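Local atomic coordinates of superoxide dismutase [Fe] (Aquifex pyrophilus, PDB entry 1COJ), a protein that uses an iron ion in each subunit to convert superoxide radicals into hydrogen peroxide and molecular oxygen. Residues K8-E17 and E82-G91; T115-F125 and R177-F185. All coordinates share one frame; numbering follows the deposited sequence.

Overall arrangement
The two contacts lie in different domains of the subunit, with centres about 18 Å apart. Contact 1 belongs to the alpha-hairpin domain and packs the loop 8-17 against the end of helix 63-86. Contact 2 belongs to the C-terminal domain and pairs helix 111-124 with helix 177-186. They touch each other directly. The hydroxyls of Y84 and Y180 are 2.7 Å apart, OH to OH, a probable hydrogen bond, and F184 packs on Y84, M87 and L88. Contact 1 lies closer to the metal. The side chain of F85 is about 6 Å from the bound Fe (III) ion. The side chain of R177 is about 11 Å from the bound Fe (III) ion. Both contacts also reach a second subunit.

Contact 1 (K8-E17 and E82-G91); sequences KDHLKPQNLE and ELYFGMLTPG
P13 and F85 meet at the apolar centre of this contact. CD of P13 lies 3.7 Å from CD1 of F85, an oblique approach to the ring. With CG anti to its carbonyl carbon (chi1 -68°), F85 sets its ring beside the proline. CG of P13 also faces CB of L88, at 4.4 Å. Further along the loop, L16 and L88 cross at about a right angle, and their CD1 atoms are 4.1 Å apart. The other methyl of L16, CD2, rests on the backbone at P90, 3.6 Å from N of P90. On the other side of P13, L11 covers the last helical turn. Its CD2 sits 3.8 Å from CB of E82, and its CG packs over CA of G86. A side chain at G86 would run into the carbonyl O of E82.

At the polar edge, K8 lies across the carboxylate of E82. The extended K8 chain puts CE 3.6 Å from OE2 of E82. The salt bridge from K8 NZ to E82 OE2 is long, at 3.7 Å. The other oxygen, OE1, is hydrogen-bonded to the hydroxyl of Y32 on helix 21-47. With an alanine here in place of K8, the E82 carboxylate would probably lose this charge partner and the aliphatic chain that lies across it, keeping Y32. I211 of the second subunit packs on both K8 and E82.

F85 also meets the rings of F28 and H27 edge-to-face. The N-terminal loop thus packs on the C-terminal end of helix 63-86, which with helix 21-47 forms the alpha-hairpin of iron/manganese superoxide dismutases. Each helix carries one iron-binding histidine, H81 and H27, and the F85 side chain is about 4 Å from the side chain of each.

Contact 2 (T115-F125 and R177-F185); sequences TNELKAAAMAF and RPPYIDAFF
R177 reaches the C-terminal end of helix 111-124 and donates through NH1 to A122 O at 2.9 Å. The bond is bent at the hydrogen (144°), but the donor lies in the carbonyl plane of A122. The same NH1 makes a weak bond to F125 O, also at 2.9 Å. R177 gets there with CG anti to its own backbone N (chi1 -171°) and a bend at chi3. Its NH2 binds the hydroxyl of Y169, and F125 O has a second partner in T164 OG1.

Further along the helix pair, K119 and D182 form a salt bridge, NZ to OD1, 3.1 Å long. The lysine meets OD1 nearly in line with the C-O bond. Its chain turns at chi4, which brings NZ over to the aspartate. NZ also comes within 3.5 Å of CD2 of F185, obliquely to the ring.

Apolar packing around I181 lies between the arginine and the salt bridge. CD1 of I181 touches CB of A122 at 3.6 Å and SD of M123 at 3.7 Å. CE of M123 reaches CG of P178, the two side chains crossing at about a right angle. Beyond the salt bridge, F185 points its ring edge at L118, with CB and CD1 of L118 both 4.0 Å from CZ. L118 and A122 also pack on the sheet, on strand 128-134. The axes of the two helical segments approach to 10.4 Å and run roughly antiparallel, at 138°.

The positive guanidinium near A122 O and F125 O would probably interact favourably with the negative end of the helix dipole. The chemistry thus implies a helix pair tied by an arginine to backbone carbonyls at the end of helix 111-124 and by the K119-D182 salt bridge near the middle, with apolar packing between them and F185 on L118 beyond.

Contact 1 (K8-E17 and E82-G91)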
# COMPACT_ATOMS: atom_id res chain seq x y z
N LYS A 8 15.83 16.36 17.53
CA LYS A 8 15.64 17.60 18.25
C LYS A 8 15.18 17.27 19.66
O LYS A 8 13.98 17.26 19.94
CB LYS A 8 14.62 18.48 17.53
CG LYS A 8 15.03 18.82 16.11
CD LYS A 8 14.07 19.78 15.47
CE LYS A 8 14.51 20.08 14.05
NZ LYS A 8 13.66 21.13 13.44
N ASP A 9 16.14 17.00 20.54
CA ASP A 9 15.86 16.64 21.92
C ASP A 9 15.01 17.65 22.67
O ASP A 9 14.20 17.27 23.52
CB ASP A 9 17.15 16.38 22.70
CG ASP A 9 17.79 15.07 22.32
OD1 ASP A 9 17.29 14.01 22.75
OD2 ASP A 9 18.79 15.09 21.58
N HIS A 10 15.14 18.92 22.33
CA HIS A 10 14.38 19.97 23.00
C HIS A 10 12.87 19.86 22.78
O HIS A 10 12.09 20.58 23.40
CB HIS A 10 14.87 21.35 22.56
CG HIS A 10 14.47 21.74 21.18
ND1 HIS A 10 15.26 21.53 20.07
CD2 HIS A 10 13.35 22.38 20.72
CE1 HIS A 10 14.66 22.01 19.00
NE2 HIS A 10 13.51 22.53 19.36
N LEU A 11 12.46 18.97 21.88
CA LEU A 11 11.05 18.76 21.55
C LEU A 11 10.37 17.72 22.44
O LEU A 11 9.15 17.57 22.39
CB LEU A 11 10.92 18.32 20.09
CG LEU A 11 10.38 19.28 19.03
CD1 LEU A 11 10.80 20.71 19.28
CD2 LEU A 11 10.84 18.81 17.66
N LYS A 12 11.15 16.98 23.22
CA LYS A 12 10.61 15.92 24.08
C LYS A 12 9.67 16.44 25.18
O LYS A 12 10.09 17.19 26.07
CB LYS A 12 11.75 15.13 24.71
CG LYS A 12 11.32 13.86 25.40
CD LYS A 12 12.53 13.14 25.96
CE LYS A 12 12.16 11.86 26.66
NZ LYS A 12 13.37 11.24 27.25
N PRO A 13 8.39 16.02 25.14
CA PRO A 13 7.38 16.43 26.12
C PRO A 13 7.59 15.68 27.43
O PRO A 13 8.15 14.58 27.45
CB PRO A 13 6.06 15.98 25.47
CG PRO A 13 6.41 15.73 24.04
CD PRO A 13 7.79 15.16 24.12
N GLN A 14 7.13 16.26 28.53
CA GLN A 14 7.27 15.64 29.83
C GLN A 14 6.13 16.09 30.75
O GLN A 14 5.67 17.22 30.66
CB GLN A 14 8.61 16.00 30.46
CG GLN A 14 9.39 14.82 31.03
CD GLN A 14 9.77 13.80 29.96
OE1 GLN A 14 9.01 12.88 29.67
NE2 GLN A 14 10.93 13.99 29.36
N ASN A 15 5.66 15.16 31.57
CA ASN A 15 4.60 15.40 32.54
C ASN A 15 3.29 15.82 31.89
O ASN A 15 2.57 16.67 32.42
CB ASN A 15 5.04 16.42 33.60
CG ASN A 15 6.28 15.98 34.35
OD1 ASN A 15 6.49 14.80 34.59
ND2 ASN A 15 7.11 16.94 34.72
N LEU A 16 2.97 15.22 30.74
CA LEU A 16 1.73 15.54 30.05
C LEU A 16 0.54 15.02 30.85
O LEU A 16 0.66 14.08 31.63
CB LEU A 16 1.72 14.93 28.64
CG LEU A 16 2.82 15.37 27.67
CD1 LEU A 16 2.67 14.63 26.35
CD2 LEU A 16 2.74 16.87 27.45
N GLU A 17 -0.61 15.63 30.63
CA GLU A 17 -1.83 15.25 31.32
C GLU A 17 -2.54 14.14 30.52
O GLU A 17 -3.15 14.39 29.49
CB GLU A 17 -2.74 16.48 31.45
CG GLU A 17 -3.96 16.29 32.32
CD GLU A 17 -4.79 17.56 32.42
OE1 GLU A 17 -4.21 18.63 32.71
OE2 GLU A 17 -6.02 17.48 32.22
N GLU A 82 8.16 15.27 14.80
CA GLU A 82 8.59 16.57 15.30
C GLU A 82 7.41 17.52 15.43
O GLU A 82 7.35 18.32 16.37
CB GLU A 82 9.68 17.16 14.40
CG GLU A 82 10.97 16.36 14.48
CD GLU A 82 12.12 16.99 13.72
OE1 GLU A 82 13.25 16.51 13.91
OE2 GLU A 82 11.90 17.94 12.94
N LEU A 83 6.46 17.42 14.50
CA LEU A 83 5.27 18.26 14.54
C LEU A 83 4.35 17.83 15.68
O LEU A 83 3.66 18.64 16.30
CB LEU A 83 4.52 18.17 13.20
CG LEU A 83 5.19 18.79 11.97
CD1 LEU A 83 4.50 18.33 10.71
CD2 LEU A 83 5.15 20.31 12.08
N TYR A 84 4.35 16.53 15.96
CA TYR A 84 3.55 15.94 17.02
C TYR A 84 4.05 16.32 18.41
O TYR A 84 3.33 16.94 19.20
CB TYR A 84 3.54 14.41 16.83
CG TYR A 84 2.89 13.61 17.94
CD1 TYR A 84 1.51 13.55 18.07
CD2 TYR A 84 3.67 12.85 18.81
CE1 TYR A 84 0.91 12.74 19.04
CE2 TYR A 84 3.09 12.04 19.78
CZ TYR A 84 1.71 11.99 19.89
OH TYR A 84 1.13 11.12 20.80
N PHE A 85 5.30 15.97 18.72
CA PHE A 85 5.89 16.29 20.02
C PHE A 85 5.95 17.79 20.26
O PHE A 85 5.64 18.27 21.35
CB PHE A 85 7.29 15.69 20.13
CG PHE A 85 7.32 14.19 20.17
CD1 PHE A 85 6.54 13.50 21.10
CD2 PHE A 85 8.13 13.47 19.30
CE1 PHE A 85 6.58 12.11 21.15
CE2 PHE A 85 8.17 12.08 19.35
CZ PHE A 85 7.39 11.40 20.28
N GLY A 86 6.32 18.54 19.22
CA GLY A 86 6.44 19.98 19.31
C GLY A 86 5.20 20.75 19.68
O GLY A 86 5.28 21.90 20.12
N MET A 87 4.03 20.14 19.52
CA MET A 87 2.80 20.84 19.84
C MET A 87 2.14 20.35 21.13
O MET A 87 0.97 20.65 21.38
CB MET A 87 1.81 20.75 18.68
CG MET A 87 1.28 19.36 18.38
SD MET A 87 0.05 19.36 17.08
CE MET A 87 -1.36 19.97 17.96
N LEU A 88 2.88 19.62 21.95
CA LEU A 88 2.35 19.11 23.22
C LEU A 88 3.01 19.77 24.43
O LEU A 88 4.24 19.84 24.52
CB LEU A 88 2.51 17.59 23.30
CG LEU A 88 1.68 16.75 22.32
CD1 LEU A 88 2.18 15.32 22.31
CD2 LEU A 88 0.21 16.82 22.68
N THR A 89 2.19 20.30 25.34
CA THR A 89 2.66 20.93 26.57
C THR A 89 1.75 20.44 27.68
O THR A 89 0.55 20.30 27.47
CB THR A 89 2.58 22.49 26.53
OG1 THR A 89 2.88 22.94 25.21
CG2 THR A 89 3.57 23.11 27.43
N PRO A 90 2.31 20.18 28.88
CA PRO A 90 1.50 19.70 30.01
C PRO A 90 0.28 20.57 30.31
O PRO A 90 0.41 21.75 30.63
CB PRO A 90 2.50 19.66 31.17
CG PRO A 90 3.60 20.59 30.74
CD PRO A 90 3.72 20.27 29.28
N GLY A 91 -0.90 19.99 30.15
CA GLY A 91 -2.14 20.70 30.40
C GLY A 91 -2.58 21.63 29.29
O GLY A 91 -3.65 22.22 29.38

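Contact 2 (T115-F125 and R177-F185)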
# COMPACT_ATOMS: atom_id res chain seq x y z
N THR A 115 -13.52 19.30 15.71
CA THR A 115 -13.05 18.36 16.73
C THR A 115 -13.61 16.97 16.45
O THR A 115 -12.89 15.97 16.53
CB THR A 115 -13.44 18.84 18.15
OG1 THR A 115 -12.47 19.78 18.61
CG2 THR A 115 -13.54 17.69 19.15
N ASN A 116 -14.88 16.92 16.07
CA ASN A 116 -15.55 15.66 15.77
C ASN A 116 -14.91 15.03 14.54
O ASN A 116 -14.71 13.81 14.49
CB ASN A 116 -17.04 15.92 15.53
CG ASN A 116 -17.81 14.64 15.22
OD1 ASN A 116 -17.92 13.75 16.07
ND2 ASN A 116 -18.37 14.56 14.02
N GLU A 117 -14.56 15.87 13.58
CA GLU A 117 -13.94 15.41 12.35
C GLU A 117 -12.55 14.83 12.62
O GLU A 117 -12.20 13.78 12.09
CB GLU A 117 -13.85 16.55 11.34
CG GLU A 117 -13.64 16.11 9.90
CD GLU A 117 -14.81 15.31 9.33
OE1 GLU A 117 -14.61 14.58 8.35
OE2 GLU A 117 -15.93 15.42 9.87
N LEU A 118 -11.78 15.51 13.47
CA LEU A 118 -10.44 15.05 13.81
C LEU A 118 -10.47 13.74 14.58
O LEU A 118 -9.67 12.84 14.29
CB LEU A 118 -9.67 16.11 14.60
CG LEU A 118 -8.77 17.04 13.79
CD1 LEU A 118 -8.12 18.07 14.71
CD2 LEU A 118 -7.70 16.22 13.05
N LYS A 119 -11.37 13.63 15.55
CA LYS A 119 -11.48 12.41 16.34
C LYS A 119 -11.88 11.25 15.44
O LYS A 119 -11.35 10.14 15.57
CB LYS A 119 -12.50 12.58 17.47
CG LYS A 119 -12.13 13.60 18.52
CD LYS A 119 -13.17 13.62 19.63
CE LYS A 119 -12.93 14.73 20.64
NZ LYS A 119 -11.64 14.62 21.37
N ALA A 120 -12.78 11.52 14.50
CA ALA A 120 -13.24 10.50 13.56
C ALA A 120 -12.09 9.98 12.69
O ALA A 120 -11.91 8.77 12.55
CB ALA A 120 -14.36 11.06 12.69
N ALA A 121 -11.31 10.91 12.14
CA ALA A 121 -10.17 10.55 11.30
C ALA A 121 -9.14 9.77 12.11
O ALA A 121 -8.56 8.81 11.62
CB ALA A 121 -9.54 11.81 10.68
N ALA A 122 -8.95 10.17 13.36
CA ALA A 122 -8.00 9.50 14.24
C ALA A 122 -8.44 8.07 14.54
O ALA A 122 -7.61 7.18 14.73
CB ALA A 122 -7.83 10.28 15.54
N MET A 123 -9.75 7.85 14.58
CA MET A 123 -10.29 6.52 14.84
C MET A 123 -10.34 5.67 13.56
O MET A 123 -10.27 4.45 13.62
CB MET A 123 -11.71 6.62 15.43
CG MET A 123 -11.76 7.04 16.90
SD MET A 123 -10.91 5.88 17.99
CE MET A 123 -11.98 4.50 17.94
N ALA A 124 -10.47 6.34 12.41
CA ALA A 124 -10.57 5.65 11.13
C ALA A 124 -9.24 5.31 10.46
O ALA A 124 -9.20 4.43 9.59
CB ALA A 124 -11.43 6.48 10.16
N PHE A 125 -8.16 5.99 10.85
CA PHE A 125 -6.86 5.74 10.24
C PHE A 125 -5.81 5.02 11.06
O PHE A 125 -5.70 5.19 12.27
CB PHE A 125 -6.33 7.01 9.57
CG PHE A 125 -7.09 7.35 8.33
CD1 PHE A 125 -6.68 6.86 7.09
CD2 PHE A 125 -8.27 8.07 8.41
CE1 PHE A 125 -7.45 7.07 5.96
CE2 PHE A 125 -9.05 8.29 7.29
CZ PHE A 125 -8.64 7.79 6.06
N ARG A 177 -8.01 3.48 22.03
CA ARG A 177 -7.60 4.70 21.35
C ARG A 177 -8.37 5.98 21.73
O ARG A 177 -7.78 7.04 21.88
CB ARG A 177 -7.62 4.50 19.83
CG ARG A 177 -7.01 5.65 19.04
CD ARG A 177 -7.03 5.39 17.54
NE ARG A 177 -6.16 4.28 17.15
CZ ARG A 177 -6.02 3.84 15.91
NH1 ARG A 177 -6.69 4.41 14.91
NH2 ARG A 177 -5.22 2.81 15.66
N PRO A 178 -9.71 5.88 21.92
CA PRO A 178 -10.49 7.08 22.28
C PRO A 178 -9.97 7.91 23.46
O PRO A 178 -9.86 9.14 23.36
CB PRO A 178 -11.88 6.51 22.54
CG PRO A 178 -11.96 5.40 21.56
CD PRO A 178 -10.60 4.74 21.69
N PRO A 179 -9.66 7.27 24.61
CA PRO A 179 -9.17 8.06 25.73
C PRO A 179 -7.83 8.74 25.42
O PRO A 179 -7.53 9.80 25.96
CB PRO A 179 -9.05 7.04 26.86
CG PRO A 179 -8.86 5.74 26.14
CD PRO A 179 -9.82 5.86 25.00
N TYR A 180 -7.05 8.14 24.53
CA TYR A 180 -5.76 8.71 24.13
C TYR A 180 -6.00 9.98 23.31
O TYR A 180 -5.31 10.99 23.50
CB TYR A 180 -4.95 7.69 23.34
CG TYR A 180 -3.92 8.29 22.40
CD1 TYR A 180 -2.81 8.97 22.89
CD2 TYR A 180 -4.08 8.18 21.01
CE1 TYR A 180 -1.86 9.53 22.01
CE2 TYR A 180 -3.14 8.73 20.13
CZ TYR A 180 -2.04 9.41 20.63
OH TYR A 180 -1.13 9.96 19.76
N ILE A 181 -6.98 9.93 22.41
CA ILE A 181 -7.30 11.08 21.58
C ILE A 181 -7.75 12.25 22.46
O ILE A 181 -7.35 13.39 22.24
CB ILE A 181 -8.38 10.74 20.53
CG1 ILE A 181 -7.89 9.60 19.63
CG2 ILE A 181 -8.70 11.97 19.69
CD1 ILE A 181 -8.97 9.00 18.74
N ASP A 182 -8.56 11.95 23.47
CA ASP A 182 -9.03 12.99 24.39
C ASP A 182 -7.84 13.60 25.12
O ASP A 182 -7.75 14.82 25.26
CB ASP A 182 -10.02 12.42 25.41
CG ASP A 182 -11.35 12.02 24.78
OD1 ASP A 182 -11.74 12.63 23.77
OD2 ASP A 182 -12.00 11.10 25.31
N ALA A 183 -6.92 12.75 25.57
CA ALA A 183 -5.73 13.21 26.29
C ALA A 183 -4.88 14.11 25.39
O ALA A 183 -4.37 15.13 25.84
CB ALA A 183 -4.92 12.02 26.79
N PHE A 184 -4.78 13.76 24.11
CA PHE A 184 -4.01 14.56 23.16
C PHE A 184 -4.57 15.99 23.11
O PHE A 184 -3.82 16.97 23.18
CB PHE A 184 -4.04 13.93 21.76
CG PHE A 184 -3.36 14.77 20.71
CD1 PHE A 184 -2.00 14.64 20.46
CD2 PHE A 184 -4.08 15.72 19.99
CE1 PHE A 184 -1.37 15.44 19.51
CE2 PHE A 184 -3.46 16.53 19.04
CZ PHE A 184 -2.10 16.38 18.80
N PHE A 185 -5.89 16.10 22.99
CA PHE A 185 -6.53 17.41 22.94
C PHE A 185 -6.32 18.24 24.21
O PHE A 185 -6.31 19.47 24.14
CB PHE A 185 -8.02 17.26 22.63
CG PHE A 185 -8.30 17.09 21.16
CD1 PHE A 185 -8.41 18.20 20.33
CD2 PHE A 185 -8.43 15.82 20.60
CE1 PHE A 185 -8.65 18.06 18.97
CE2 PHE A 185 -8.66 15.67 19.23
CZ PHE A 185 -8.77 16.79 18.42